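Local coordinates for protein putative aspartate aminotransferase (Thermus thermophilus, PDB 1IUG) that probably transfers amino groups between amino acids such as aspartate and 2-oxo acids, using pyridoxal 5'-phosphate bound covalently as a Schiff base, at residues W259-L263 and Y329-L335; V117-A123 and A146-N151; F36-R40 and Q222-S227; V169-A173 and A197-R201; V68-P74 and I93-L99. One frame throughout, in Å; residues are numbered along the deposited sequence.

Interaction 1 of 5, residues W259-L263 and Y329-L335; sequences WQNAL and YDRYEAL
Two helices of the C-terminal part of this class-V aminotransferase run side by side, helix 250-270 and the opening turn of helix 331-348. Their local axes are parallel to within 10° and approach to 10.2 Å, with Q260 opposite A334 (CA atoms 6.2 Å apart) and L263 opposite L335. Before the second helix Y329 is extended; D330 is the N-cap and forms a capping box with E333, E333 N donating to D330 OD2 (2.9 Å) and D330 N to E333 OE2 (2.9 Å). Hydrogen bonds across the gap come from Q260 (m, t): its NE2 donates to Y329 O at 2.9 Å and weakly to D330 O at 3.1 Å. In the apolar seam A334 CB touches Q260 CG (3.8 Å) and L263 CD2 (4.0 Å), while L335 CD2 meets the W259 ring edge at CH2, 3.9 Å. At the solvent side, R331 makes a stacked cation-pi contact: its guanidinium lies flat on the indole, planes at 15°, R331 NH1 3.4 Å from W259 CE2.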
# COMPACT_ATOMS: atom_id res chain seq x y z
N TRP A 259 18.66 -2.90 -25.37
CA TRP A 259 18.98 -2.11 -26.56
C TRP A 259 18.60 -0.64 -26.36
O TRP A 259 19.37 0.25 -26.73
CB TRP A 259 18.26 -2.69 -27.78
CG TRP A 259 18.46 -1.88 -29.02
CD1 TRP A 259 19.49 -1.97 -29.91
CD2 TRP A 259 17.62 -0.81 -29.50
NE1 TRP A 259 19.35 -1.03 -30.90
CE2 TRP A 259 18.21 -0.30 -30.67
CE3 TRP A 259 16.43 -0.23 -29.04
CZ2 TRP A 259 17.66 0.76 -31.40
CZ3 TRP A 259 15.87 0.82 -29.75
CH2 TRP A 259 16.49 1.31 -30.92
N GLN A 260 17.44 -0.40 -25.76
CA GLN A 260 16.95 0.96 -25.50
C GLN A 260 17.86 1.75 -24.56
O GLN A 260 18.08 2.94 -24.77
CB GLN A 260 15.53 0.92 -24.93
CG GLN A 260 14.45 0.56 -25.95
CD GLN A 260 13.07 0.41 -25.33
OE1 GLN A 260 12.93 -0.11 -24.23
NE2 GLN A 260 12.04 0.86 -26.04
N ASN A 261 18.36 1.09 -23.52
CA ASN A 261 19.22 1.74 -22.55
C ASN A 261 20.60 2.02 -23.15
O ASN A 261 21.19 3.07 -22.92
CB ASN A 261 19.36 0.89 -21.29
CG ASN A 261 19.80 1.71 -20.09
OD1 ASN A 261 19.15 2.69 -19.73
ND2 ASN A 261 20.90 1.31 -19.47
N ALA A 262 21.10 1.06 -23.94
CA ALA A 262 22.39 1.19 -24.60
C ALA A 262 22.32 2.34 -25.61
O ALA A 262 23.32 3.00 -25.88
CB ALA A 262 22.76 -0.10 -25.30
N LEU A 263 21.12 2.56 -26.14
CA LEU A 263 20.88 3.63 -27.10
C LEU A 263 21.11 4.98 -26.41
O LEU A 263 21.69 5.89 -27.00
CB LEU A 263 19.45 3.55 -27.63
CG LEU A 263 19.01 4.57 -28.68
CD1 LEU A 263 19.80 4.36 -29.97
CD2 LEU A 263 17.52 4.44 -28.93
N TYR A 329 7.65 1.74 -23.87
CA TYR A 329 8.09 2.41 -25.09
C TYR A 329 8.57 1.36 -26.07
O TYR A 329 9.18 0.36 -25.67
CB TYR A 329 9.27 3.34 -24.81
CG TYR A 329 8.94 4.54 -23.97
CD1 TYR A 329 9.40 4.65 -22.66
CD2 TYR A 329 8.19 5.59 -24.50
CE1 TYR A 329 9.12 5.77 -21.89
CE2 TYR A 329 7.91 6.72 -23.74
CZ TYR A 329 8.38 6.80 -22.44
OH TYR A 329 8.09 7.93 -21.71
N ASP A 330 8.31 1.58 -27.35
CA ASP A 330 8.77 0.64 -28.35
C ASP A 330 10.08 1.09 -28.98
O ASP A 330 10.68 2.08 -28.54
CB ASP A 330 7.68 0.34 -29.41
CG ASP A 330 7.43 1.51 -30.38
OD1 ASP A 330 6.60 1.32 -31.29
OD2 ASP A 330 8.04 2.59 -30.25
N ARG A 331 10.52 0.34 -29.98
CA ARG A 331 11.75 0.57 -30.73
C ARG A 331 11.83 2.02 -31.25
O ARG A 331 12.83 2.72 -31.04
CB ARG A 331 11.73 -0.41 -31.92
CG ARG A 331 13.05 -0.94 -32.47
CD ARG A 331 13.96 0.14 -33.00
NE ARG A 331 14.93 -0.37 -33.98
CZ ARG A 331 15.84 -1.31 -33.74
NH1 ARG A 331 15.93 -1.89 -32.55
NH2 ARG A 331 16.70 -1.63 -34.69
N TYR A 332 10.75 2.49 -31.86
CA TYR A 332 10.72 3.82 -32.46
C TYR A 332 10.51 5.02 -31.54
O TYR A 332 10.95 6.13 -31.85
CB TYR A 332 9.76 3.80 -33.65
CG TYR A 332 10.13 2.64 -34.54
CD1 TYR A 332 9.38 1.46 -34.52
CD2 TYR A 332 11.30 2.67 -35.30
CE1 TYR A 332 9.80 0.34 -35.23
CE2 TYR A 332 11.73 1.55 -36.00
CZ TYR A 332 10.97 0.39 -35.96
OH TYR A 332 11.40 -0.73 -36.64
N GLU A 333 9.86 4.79 -30.40
CA GLU A 333 9.67 5.87 -29.45
C GLU A 333 11.02 6.14 -28.80
O GLU A 333 11.37 7.28 -28.49
CB GLU A 333 8.61 5.49 -28.41
CG GLU A 333 7.20 5.51 -28.99
CD GLU A 333 6.17 4.90 -28.07
OE1 GLU A 333 5.08 5.49 -27.94
OE2 GLU A 333 6.42 3.83 -27.49
N ALA A 334 11.81 5.07 -28.64
CA ALA A 334 13.14 5.17 -28.06
C ALA A 334 14.04 5.98 -29.00
O ALA A 334 14.78 6.85 -28.55
CB ALA A 334 13.72 3.78 -27.83
N LEU A 335 13.95 5.70 -30.30
CA LEU A 335 14.74 6.43 -31.29
C LEU A 335 14.37 7.91 -31.24
O LEU A 335 15.22 8.78 -31.43
CB LEU A 335 14.49 5.88 -32.70
CG LEU A 335 15.12 4.55 -33.11
CD1 LEU A 335 14.75 4.21 -34.56
CD2 LEU A 335 16.63 4.62 -32.98

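Interaction 2 of 5, residues V117-A123 and A146-N151; sequences VAKEGYA and AFKEKN
The C-terminal end of helix 140-150 is tied here to the loop that leads into strand 124-128. N151, at the end of this helical segment, does most of the tying with its chi1 in m. Its ND2 donates to K119 O at 2.5 Å, a very short bond, and also back to F147 O at 3.1 Å; its OD1 accepts from Y122 N at 3.0 Å and weakly from G121 N at 3.1 Å. In the loop, A118 is the centre of an inverse gamma turn (phi/psi -79/65), with a weak K119 N to V117 O bond of 2.8 Å, and G121 sits at phi 108°. CA atoms pair A118 with F147 (4.8 Å) and E120 with K150 (4.9 Å). The setting is the alpha/beta sheet of the large domain: F147 and V117 both lie on L125 of strand 124-128. F147 (chi1 t) turns its ring edge to the loop, CE1 3.9 Å from Y122 CB and CD1 3.5 Å from V117 O. Farther out, K150 CG lies 3.9 Å from A118 C, and a water receives a weak bond from G121 N (3.4 Å) while donating to K150 O (3.2 Å).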
# COMPACT_ATOMS: atom_id res chain seq x y z
N VAL A 117 32.73 -10.01 0.20
CA VAL A 117 31.66 -10.60 0.99
C VAL A 117 31.96 -12.03 1.45
O VAL A 117 31.14 -12.66 2.12
CB VAL A 117 30.30 -10.56 0.25
CG1 VAL A 117 29.93 -9.12 -0.06
CG2 VAL A 117 30.36 -11.40 -1.03
N ALA A 118 33.13 -12.54 1.08
CA ALA A 118 33.53 -13.89 1.47
C ALA A 118 34.04 -13.85 2.92
O ALA A 118 35.22 -14.06 3.18
CB ALA A 118 34.61 -14.42 0.52
N LYS A 119 33.13 -13.54 3.83
CA LYS A 119 33.41 -13.43 5.27
C LYS A 119 32.62 -14.51 6.02
O LYS A 119 31.43 -14.66 5.79
CB LYS A 119 32.87 -12.11 5.82
CG LYS A 119 33.46 -10.79 5.38
CD LYS A 119 34.93 -10.65 5.69
CE LYS A 119 35.44 -9.28 5.27
NZ LYS A 119 34.38 -8.41 4.67
N GLU A 120 33.27 -15.19 6.95
CA GLU A 120 32.57 -16.20 7.75
C GLU A 120 32.02 -15.53 9.01
O GLU A 120 32.59 -14.55 9.49
CB GLU A 120 33.51 -17.35 8.12
CG GLU A 120 34.78 -16.92 8.84
CD GLU A 120 35.62 -18.09 9.31
OE1 GLU A 120 35.79 -19.07 8.53
OE2 GLU A 120 36.13 -18.04 10.45
N GLY A 121 30.90 -16.03 9.51
CA GLY A 121 30.31 -15.48 10.72
C GLY A 121 29.04 -14.65 10.58
O GLY A 121 28.56 -14.08 11.56
N TYR A 122 28.47 -14.60 9.37
CA TYR A 122 27.25 -13.83 9.15
C TYR A 122 26.06 -14.71 8.82
O TYR A 122 26.17 -15.71 8.10
CB TYR A 122 27.47 -12.79 8.05
CG TYR A 122 28.65 -11.89 8.30
CD1 TYR A 122 29.93 -12.29 7.94
CD2 TYR A 122 28.50 -10.66 8.94
CE1 TYR A 122 31.04 -11.50 8.21
CE2 TYR A 122 29.61 -9.85 9.22
CZ TYR A 122 30.87 -10.28 8.85
OH TYR A 122 31.99 -9.52 9.11
N ALA A 123 24.91 -14.33 9.37
CA ALA A 123 23.66 -15.05 9.14
C ALA A 123 23.07 -14.70 7.78
O ALA A 123 22.33 -15.49 7.19
CB ALA A 123 22.68 -14.74 10.25
N ALA A 146 29.93 -16.71 -3.21
CA ALA A 146 31.17 -16.40 -2.49
C ALA A 146 30.81 -16.31 -1.01
O ALA A 146 31.54 -16.81 -0.15
CB ALA A 146 31.74 -15.07 -2.97
N PHE A 147 29.65 -15.72 -0.72
CA PHE A 147 29.15 -15.59 0.64
C PHE A 147 28.72 -16.96 1.19
O PHE A 147 28.97 -17.27 2.35
CB PHE A 147 27.97 -14.61 0.67
CG PHE A 147 27.33 -14.45 2.02
CD1 PHE A 147 27.90 -13.62 2.99
CD2 PHE A 147 26.16 -15.13 2.34
CE1 PHE A 147 27.31 -13.47 4.24
CE2 PHE A 147 25.56 -14.99 3.59
CZ PHE A 147 26.14 -14.15 4.54
N LYS A 148 28.05 -17.74 0.35
CA LYS A 148 27.57 -19.08 0.72
C LYS A 148 28.72 -20.05 1.05
O LYS A 148 28.54 -20.96 1.87
CB LYS A 148 26.74 -19.68 -0.43
CG LYS A 148 25.29 -19.22 -0.55
CD LYS A 148 24.48 -19.53 0.69
CE LYS A 148 23.01 -19.10 0.56
NZ LYS A 148 22.66 -18.47 -0.74
N GLU A 149 29.86 -19.89 0.38
CA GLU A 149 31.02 -20.75 0.62
C GLU A 149 31.51 -20.64 2.05
O GLU A 149 31.91 -21.63 2.66
CB GLU A 149 32.17 -20.41 -0.33
CG GLU A 149 32.03 -21.00 -1.73
CD GLU A 149 33.25 -20.73 -2.61
OE1 GLU A 149 34.33 -20.39 -2.08
OE2 GLU A 149 33.11 -20.86 -3.85
N LYS A 150 31.49 -19.41 2.57
CA LYS A 150 31.94 -19.14 3.92
C LYS A 150 30.79 -19.19 4.94
O LYS A 150 31.03 -19.28 6.14
CB LYS A 150 32.64 -17.77 3.97
CG LYS A 150 33.92 -17.71 3.14
CD LYS A 150 34.94 -18.73 3.64
CE LYS A 150 36.25 -18.71 2.85
NZ LYS A 150 36.29 -17.71 1.75
N ASN A 151 29.56 -19.12 4.44
CA ASN A 151 28.38 -19.17 5.30
C ASN A 151 27.33 -20.11 4.71
O ASN A 151 26.30 -19.67 4.19
CB ASN A 151 27.78 -17.76 5.47
CG ASN A 151 28.78 -16.76 6.00
OD1 ASN A 151 28.99 -16.66 7.21
ND2 ASN A 151 29.39 -16.00 5.10
O HOH W 1 30.16 -19.29 9.18

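Interaction 3 of 5, residues F36-R40 and Q222-S227; sequences FLKAR and QKEGES
No hydrogen bond joins these segments, although R40 NH1 comes to 2.9 Å from Q222 O: the angle is poor, and that carbonyl accepts from G225 N (3.1 Å) instead. The motif beside helix 30-47 is a Schellman motif ending helix 215-222, with a type I turn from Q222 to G225 and G225 as C-prime residue at phi/psi 86/14. Glycine suits the site twice over, since a CB would crowd the preceding carbonyl and sit about 3.0 Å from L37 CG. Without one, helix and turn close to 4.9 Å between the CA atoms of L37 and G225, and L37 CG rests 3.6 Å from G225 CA. L37 (m, t) spreads over the turn, CD2 reaching K223 O at 3.7 Å. F36 (chi1 t) packs its ring against the chain that follows: CE2 is 3.3 Å from E226 O, and CZ 4.1 Å from S227 CB. R40, m at chi1 to chi3, folds back so that Q222 CB lies over one face of its guanidinium, while its NH2 pairs with E52 and its NE with V53 O. Q222 NE2 bonds I55 O and E218 OE1; at the ring edge, F36 CE2 lies 3.7 Å from Q222 OE1.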
# COMPACT_ATOMS: atom_id res chain seq x y z
N PHE A 36 -6.09 -13.24 -8.44
CA PHE A 36 -5.02 -13.15 -7.46
C PHE A 36 -4.08 -14.35 -7.60
O PHE A 36 -2.87 -14.18 -7.68
CB PHE A 36 -5.60 -13.09 -6.04
CG PHE A 36 -4.68 -12.46 -5.04
CD1 PHE A 36 -4.61 -11.07 -4.93
CD2 PHE A 36 -3.88 -13.25 -4.22
CE1 PHE A 36 -3.75 -10.48 -4.00
CE2 PHE A 36 -3.02 -12.67 -3.29
CZ PHE A 36 -2.96 -11.27 -3.18
N LEU A 37 -4.66 -15.55 -7.65
CA LEU A 37 -3.88 -16.77 -7.83
C LEU A 37 -3.13 -16.75 -9.16
O LEU A 37 -2.01 -17.24 -9.26
CB LEU A 37 -4.79 -18.00 -7.78
CG LEU A 37 -5.11 -18.54 -6.38
CD1 LEU A 37 -6.16 -19.63 -6.48
CD2 LEU A 37 -3.84 -19.06 -5.73
N LYS A 38 -3.78 -16.18 -10.17
CA LYS A 38 -3.19 -16.05 -11.50
C LYS A 38 -1.93 -15.19 -11.39
O LYS A 38 -0.87 -15.56 -11.88
CB LYS A 38 -4.20 -15.38 -12.44
CG LYS A 38 -4.27 -15.94 -13.86
CD LYS A 38 -2.94 -15.83 -14.59
CE LYS A 38 -3.01 -16.38 -16.02
NZ LYS A 38 -4.35 -16.91 -16.41
N ALA A 39 -2.05 -14.04 -10.73
CA ALA A 39 -0.92 -13.14 -10.55
C ALA A 39 0.20 -13.82 -9.77
O ALA A 39 1.36 -13.70 -10.14
CB ALA A 39 -1.37 -11.86 -9.85
N ARG A 40 -0.17 -14.53 -8.70
CA ARG A 40 0.77 -15.28 -7.85
C ARG A 40 1.64 -16.15 -8.77
O ARG A 40 2.87 -16.10 -8.73
CB ARG A 40 -0.00 -16.23 -6.92
CG ARG A 40 -0.85 -15.69 -5.75
CD ARG A 40 -0.12 -14.91 -4.66
NE ARG A 40 0.99 -15.65 -4.04
CZ ARG A 40 1.01 -16.95 -3.71
NH1 ARG A 40 -0.04 -17.75 -3.90
NH2 ARG A 40 2.13 -17.46 -3.24
N GLN A 222 -2.62 -16.17 1.07
CA GLN A 222 -2.33 -16.08 -0.36
C GLN A 222 -2.23 -17.42 -1.08
O GLN A 222 -2.43 -17.50 -2.29
CB GLN A 222 -1.12 -15.19 -0.62
CG GLN A 222 -1.37 -13.76 -0.15
CD GLN A 222 -0.37 -12.75 -0.67
OE1 GLN A 222 0.27 -12.96 -1.71
NE2 GLN A 222 -0.24 -11.64 0.04
N LYS A 223 -1.99 -18.47 -0.30
CA LYS A 223 -1.92 -19.84 -0.83
C LYS A 223 -3.28 -20.17 -1.45
O LYS A 223 -3.36 -20.85 -2.47
CB LYS A 223 -1.67 -20.82 0.33
CG LYS A 223 -0.25 -21.33 0.50
CD LYS A 223 0.22 -22.07 -0.74
CE LYS A 223 1.64 -22.61 -0.57
NZ LYS A 223 2.23 -22.30 0.77
N GLU A 224 -4.34 -19.67 -0.82
CA GLU A 224 -5.71 -19.91 -1.27
C GLU A 224 -6.29 -18.80 -2.15
O GLU A 224 -7.49 -18.81 -2.45
CB GLU A 224 -6.62 -20.16 -0.06
CG GLU A 224 -7.86 -21.00 -0.37
CD GLU A 224 -8.82 -21.11 0.81
OE1 GLU A 224 -8.40 -21.59 1.89
OE2 GLU A 224 -9.99 -20.71 0.65
N GLY A 225 -5.47 -17.85 -2.56
CA GLY A 225 -5.95 -16.77 -3.41
C GLY A 225 -6.54 -15.61 -2.64
O GLY A 225 -7.24 -14.77 -3.22
N GLU A 226 -6.28 -15.56 -1.34
CA GLU A 226 -6.77 -14.49 -0.48
C GLU A 226 -5.55 -13.67 -0.07
O GLU A 226 -4.45 -13.86 -0.60
CB GLU A 226 -7.40 -15.04 0.80
CG GLU A 226 -8.14 -16.35 0.66
CD GLU A 226 -9.61 -16.19 0.32
OE1 GLU A 226 -10.10 -15.04 0.29
OE2 GLU A 226 -10.27 -17.22 0.09
N SER A 227 -5.76 -12.77 0.88
CA SER A 227 -4.70 -11.94 1.43
C SER A 227 -5.13 -11.64 2.86
O SER A 227 -6.30 -11.80 3.21
CB SER A 227 -4.50 -10.65 0.61
OG SER A 227 -5.69 -9.89 0.53

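Interaction 4 of 5, residues V169-A173 and A197-R201; sequences VALEA and ALSPR
V169 and A170 are extended (phi/psi -143/157 and -167/158); the chain then bends sharply at L171, at -95/-94, and enters a 3-10 turn at E172. The partner segment finishes strand 193-198 with A197 and L198 in beta conformation, passes through S199 at -74/166, and starts helix 200-204 at P200. The CA atoms of E172 and S199, 6.3 Å apart, are the nearest CA pair across the two segments, and no hydrogen bond joins the segments directly. L171 points at the strand end: chi1 lies between wells at -113° and chi2 is p, which brings CD2 to 3.9 Å from A197 CB, 3.8 Å from A197 O and 3.6 Å from S199 N. F47 of helix 30-47 packs against both L171 and A197, closing this apolar patch. The site is a strand-to-helix junction on the large-domain sheet, where strand 193-198 runs antiparallel between 52-57 and 178-182, and S199 is the N-cap of the helix. With chi1 in p, its OG accepts from A202 N and is also bonded to D177 O. E172, chi1 p and chi2 near -93°, lays its carboxylate alongside this junction, OE2 at 3.4 Å from S199 CB and OE1 at 3.5 Å from P200 CD. These are packing contacts; the polar partners of the carboxylate are E50 N for OE1 and T49 OG1 for OE2.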
# COMPACT_ATOMS: atom_id res chain seq x y z
N VAL A 169 16.79 -12.47 -14.16
CA VAL A 169 16.70 -12.70 -12.72
C VAL A 169 16.28 -14.13 -12.42
O VAL A 169 15.68 -14.81 -13.25
CB VAL A 169 15.69 -11.73 -12.03
CG1 VAL A 169 16.13 -10.28 -12.17
CG2 VAL A 169 14.28 -11.92 -12.60
N ALA A 170 16.61 -14.58 -11.21
CA ALA A 170 16.25 -15.91 -10.73
C ALA A 170 16.53 -15.92 -9.24
O ALA A 170 17.27 -15.07 -8.74
CB ALA A 170 17.08 -16.98 -11.42
N LEU A 171 15.89 -16.82 -8.51
CA LEU A 171 16.12 -16.91 -7.08
C LEU A 171 17.18 -17.97 -6.77
O LEU A 171 18.37 -17.69 -6.83
CB LEU A 171 14.82 -17.18 -6.33
CG LEU A 171 14.36 -16.03 -5.42
CD1 LEU A 171 14.25 -14.76 -6.23
CD2 LEU A 171 13.03 -16.38 -4.79
N GLU A 172 16.74 -19.19 -6.48
CA GLU A 172 17.66 -20.28 -6.14
C GLU A 172 18.73 -20.55 -7.20
O GLU A 172 19.86 -20.88 -6.87
CB GLU A 172 16.91 -21.57 -5.76
CG GLU A 172 15.82 -22.04 -6.73
CD GLU A 172 14.43 -21.53 -6.37
OE1 GLU A 172 13.46 -22.30 -6.52
OE2 GLU A 172 14.29 -20.37 -5.96
N ALA A 173 18.38 -20.37 -8.48
CA ALA A 173 19.33 -20.59 -9.56
C ALA A 173 20.50 -19.60 -9.52
O ALA A 173 21.56 -19.87 -10.06
CB ALA A 173 18.63 -20.53 -10.90
N ALA A 197 9.42 -12.44 -2.90
CA ALA A 197 9.58 -13.77 -3.47
C ALA A 197 10.46 -14.57 -2.51
O ALA A 197 11.54 -14.12 -2.13
CB ALA A 197 10.22 -13.69 -4.85
N LEU A 198 9.98 -15.74 -2.12
CA LEU A 198 10.69 -16.62 -1.21
C LEU A 198 10.95 -17.99 -1.83
O LEU A 198 10.02 -18.67 -2.27
CB LEU A 198 9.87 -16.80 0.08
CG LEU A 198 9.51 -15.55 0.88
CD1 LEU A 198 8.36 -15.83 1.81
CD2 LEU A 198 10.73 -15.04 1.64
N SER A 199 12.22 -18.39 -1.86
CA SER A 199 12.61 -19.68 -2.40
C SER A 199 12.20 -20.77 -1.39
O SER A 199 11.86 -20.46 -0.24
CB SER A 199 14.13 -19.73 -2.60
OG SER A 199 14.81 -19.71 -1.35
N PRO A 200 12.20 -22.05 -1.81
CA PRO A 200 11.83 -23.14 -0.90
C PRO A 200 12.70 -23.12 0.35
O PRO A 200 12.21 -23.32 1.46
CB PRO A 200 12.09 -24.38 -1.76
CG PRO A 200 11.76 -23.90 -3.14
CD PRO A 200 12.43 -22.55 -3.18
N ARG A 201 13.97 -22.81 0.15
CA ARG A 201 14.98 -22.71 1.20
C ARG A 201 14.50 -21.68 2.24
O ARG A 201 14.44 -21.97 3.44
CB ARG A 201 16.29 -22.25 0.55
CG ARG A 201 17.61 -22.81 1.07
CD ARG A 201 17.89 -22.49 2.52
NE ARG A 201 19.31 -22.63 2.83
CZ ARG A 201 20.21 -21.65 2.71
NH1 ARG A 201 19.85 -20.45 2.28
NH2 ARG A 201 21.47 -21.86 3.06

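Interaction 5 of 5, residues V68-P74 and I93-L99; sequences VKNLFAP and IALEAGL
Where the ends of helices 60-71 and 85-96 meet, V68 and K69 pack over A94 and A97, flanked by I93 and L99. V68 (chi1 t) is the central bump: its CG1 fills a hollow made by A94 CA (4.3 Å), A97 CB (4.0 Å) and L99 CD1 (3.9 Å), while its CG2 meets I93 CG2 at 3.9 Å. CA atoms pair K69 with A97 (6.2 Å) and P74 with G98 (4.8 Å). G98, at phi/psi 73/41, ends its helix in a Schellman motif, L99 N bonding A94 O at 3.2 Å. That turn sends L99 (m, t) back across the gap as a second bump, CD2 lodging 3.8 Å from F72 CB and 3.1 Å from A73 O. P74 CA makes a CH...O contact with G98 O, 3.3 Å. K69 lies along A97, CE to CB 3.6 Å, and its NZ forms a salt bridge with E96 OE1 at 3.2 Å; two waters bridge the same atoms, one of them also donating to I93 O. The second subunit packs on I93 and E96 through Y211 and G210. With E65 as a further partner, K69 has its charge balanced from both helices, beside a seam that is otherwise largely apolar.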
# COMPACT_ATOMS: atom_id res chain seq x y z
N VAL A 68 13.36 -8.54 5.26
CA VAL A 68 14.34 -8.48 6.34
C VAL A 68 13.78 -8.94 7.69
O VAL A 68 14.39 -9.77 8.37
CB VAL A 68 14.92 -7.05 6.48
CG1 VAL A 68 15.85 -6.95 7.69
CG2 VAL A 68 15.68 -6.68 5.21
N LYS A 69 12.61 -8.41 8.05
CA LYS A 69 11.93 -8.73 9.30
C LYS A 69 11.56 -10.21 9.45
O LYS A 69 11.66 -10.78 10.53
CB LYS A 69 10.62 -7.94 9.42
CG LYS A 69 10.72 -6.46 9.75
CD LYS A 69 11.39 -6.23 11.07
CE LYS A 69 11.47 -4.75 11.43
NZ LYS A 69 10.86 -3.86 10.41
N ASN A 70 11.08 -10.81 8.36
CA ASN A 70 10.64 -12.19 8.39
C ASN A 70 11.68 -13.28 8.17
O ASN A 70 11.35 -14.46 8.24
CB ASN A 70 9.46 -12.38 7.43
CG ASN A 70 8.21 -11.67 7.91
OD1 ASN A 70 7.31 -12.29 8.46
ND2 ASN A 70 8.15 -10.36 7.70
N LEU A 71 12.92 -12.89 7.90
CA LEU A 71 13.99 -13.87 7.68
C LEU A 71 15.13 -13.75 8.68
O LEU A 71 15.95 -14.65 8.80
CB LEU A 71 14.55 -13.75 6.26
CG LEU A 71 13.64 -14.29 5.16
CD1 LEU A 71 14.25 -14.00 3.81
CD2 LEU A 71 13.41 -15.78 5.35
N PHE A 72 15.17 -12.63 9.40
CA PHE A 72 16.21 -12.39 10.38
C PHE A 72 15.61 -11.94 11.71
O PHE A 72 14.73 -11.07 11.76
CB PHE A 72 17.19 -11.33 9.87
CG PHE A 72 17.87 -11.70 8.58
CD1 PHE A 72 17.42 -11.19 7.36
CD2 PHE A 72 18.95 -12.59 8.57
CE1 PHE A 72 18.03 -11.55 6.16
CE2 PHE A 72 19.56 -12.95 7.38
CZ PHE A 72 19.10 -12.43 6.16
N ALA A 73 16.05 -12.59 12.79
CA ALA A 73 15.58 -12.26 14.13
C ALA A 73 16.52 -11.22 14.74
O ALA A 73 17.67 -11.09 14.31
CB ALA A 73 15.52 -13.52 14.99
N PRO A 74 16.04 -10.46 15.74
CA PRO A 74 16.85 -9.43 16.40
C PRO A 74 18.16 -9.99 16.96
O PRO A 74 18.17 -11.07 17.55
CB PRO A 74 15.94 -8.94 17.52
CG PRO A 74 14.58 -9.11 16.93
CD PRO A 74 14.68 -10.47 16.30
N ILE A 93 17.11 -0.21 7.07
CA ILE A 93 16.05 -1.17 7.38
C ILE A 93 16.58 -2.25 8.33
O ILE A 93 15.89 -2.65 9.27
CB ILE A 93 15.49 -1.83 6.09
CG1 ILE A 93 14.65 -0.82 5.31
CG2 ILE A 93 14.67 -3.08 6.42
CD1 ILE A 93 14.13 -1.33 3.98
N ALA A 94 17.81 -2.70 8.08
CA ALA A 94 18.44 -3.72 8.91
C ALA A 94 18.66 -3.21 10.33
O ALA A 94 18.46 -3.94 11.30
CB ALA A 94 19.76 -4.16 8.28
N LEU A 95 19.07 -1.95 10.45
CA LEU A 95 19.28 -1.33 11.75
C LEU A 95 17.98 -1.28 12.54
O LEU A 95 17.91 -1.78 13.66
CB LEU A 95 19.85 0.09 11.60
CG LEU A 95 21.34 0.20 11.30
CD1 LEU A 95 21.72 1.66 11.13
CD2 LEU A 95 22.14 -0.44 12.42
N GLU A 96 16.93 -0.71 11.92
CA GLU A 96 15.63 -0.59 12.58
C GLU A 96 15.05 -1.96 12.95
O GLU A 96 14.32 -2.09 13.92
CB GLU A 96 14.66 0.20 11.69
CG GLU A 96 13.37 0.67 12.39
CD GLU A 96 12.31 -0.42 12.51
OE1 GLU A 96 12.18 -1.24 11.58
OE2 GLU A 96 11.59 -0.44 13.53
N ALA A 97 15.41 -2.99 12.18
CA ALA A 97 14.93 -4.35 12.44
C ALA A 97 15.68 -4.99 13.62
O ALA A 97 15.45 -6.15 13.96
CB ALA A 97 15.07 -5.20 11.19
N GLY A 98 16.59 -4.23 14.23
CA GLY A 98 17.35 -4.72 15.37
C GLY A 98 18.43 -5.74 15.05
O GLY A 98 18.62 -6.70 15.80
N LEU A 99 19.15 -5.52 13.95
CA LEU A 99 20.21 -6.44 13.54
C LEU A 99 21.59 -5.80 13.69
O LEU A 99 21.73 -4.57 13.67
CB LEU A 99 20.02 -6.85 12.07
CG LEU A 99 18.69 -7.47 11.64
CD1 LEU A 99 18.74 -7.75 10.14
CD2 LEU A 99 18.43 -8.74 12.41
O HOH W 2 13.11 -2.22 9.20
O HOH W 3 9.47 -2.60 12.10

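How the interactions relate
Interactions 4 and 5 are buried, whereas 1, 2 and 3 are partly exposed. Interactions 2 to 5 lie on or beside the seven-stranded sheet of the large domain; interaction 1 lies in the C-terminal part, its centre about 40 Å from those of interactions 2 and 5 and across the chain's centre from both. Neighbours meet directly: F72 CE2 of interaction 5 packs 3.8 Å from A123 O of interaction 2, K148 of interaction 2 packs on R201 of interaction 4, and L198 on L71 links 4 and 5. Side-chain amides bond backbone across interactions 1 and 2, a salt bridge joins 5, and 3 and 4 close by packing alone. Schellman turns shape both 3 and 5.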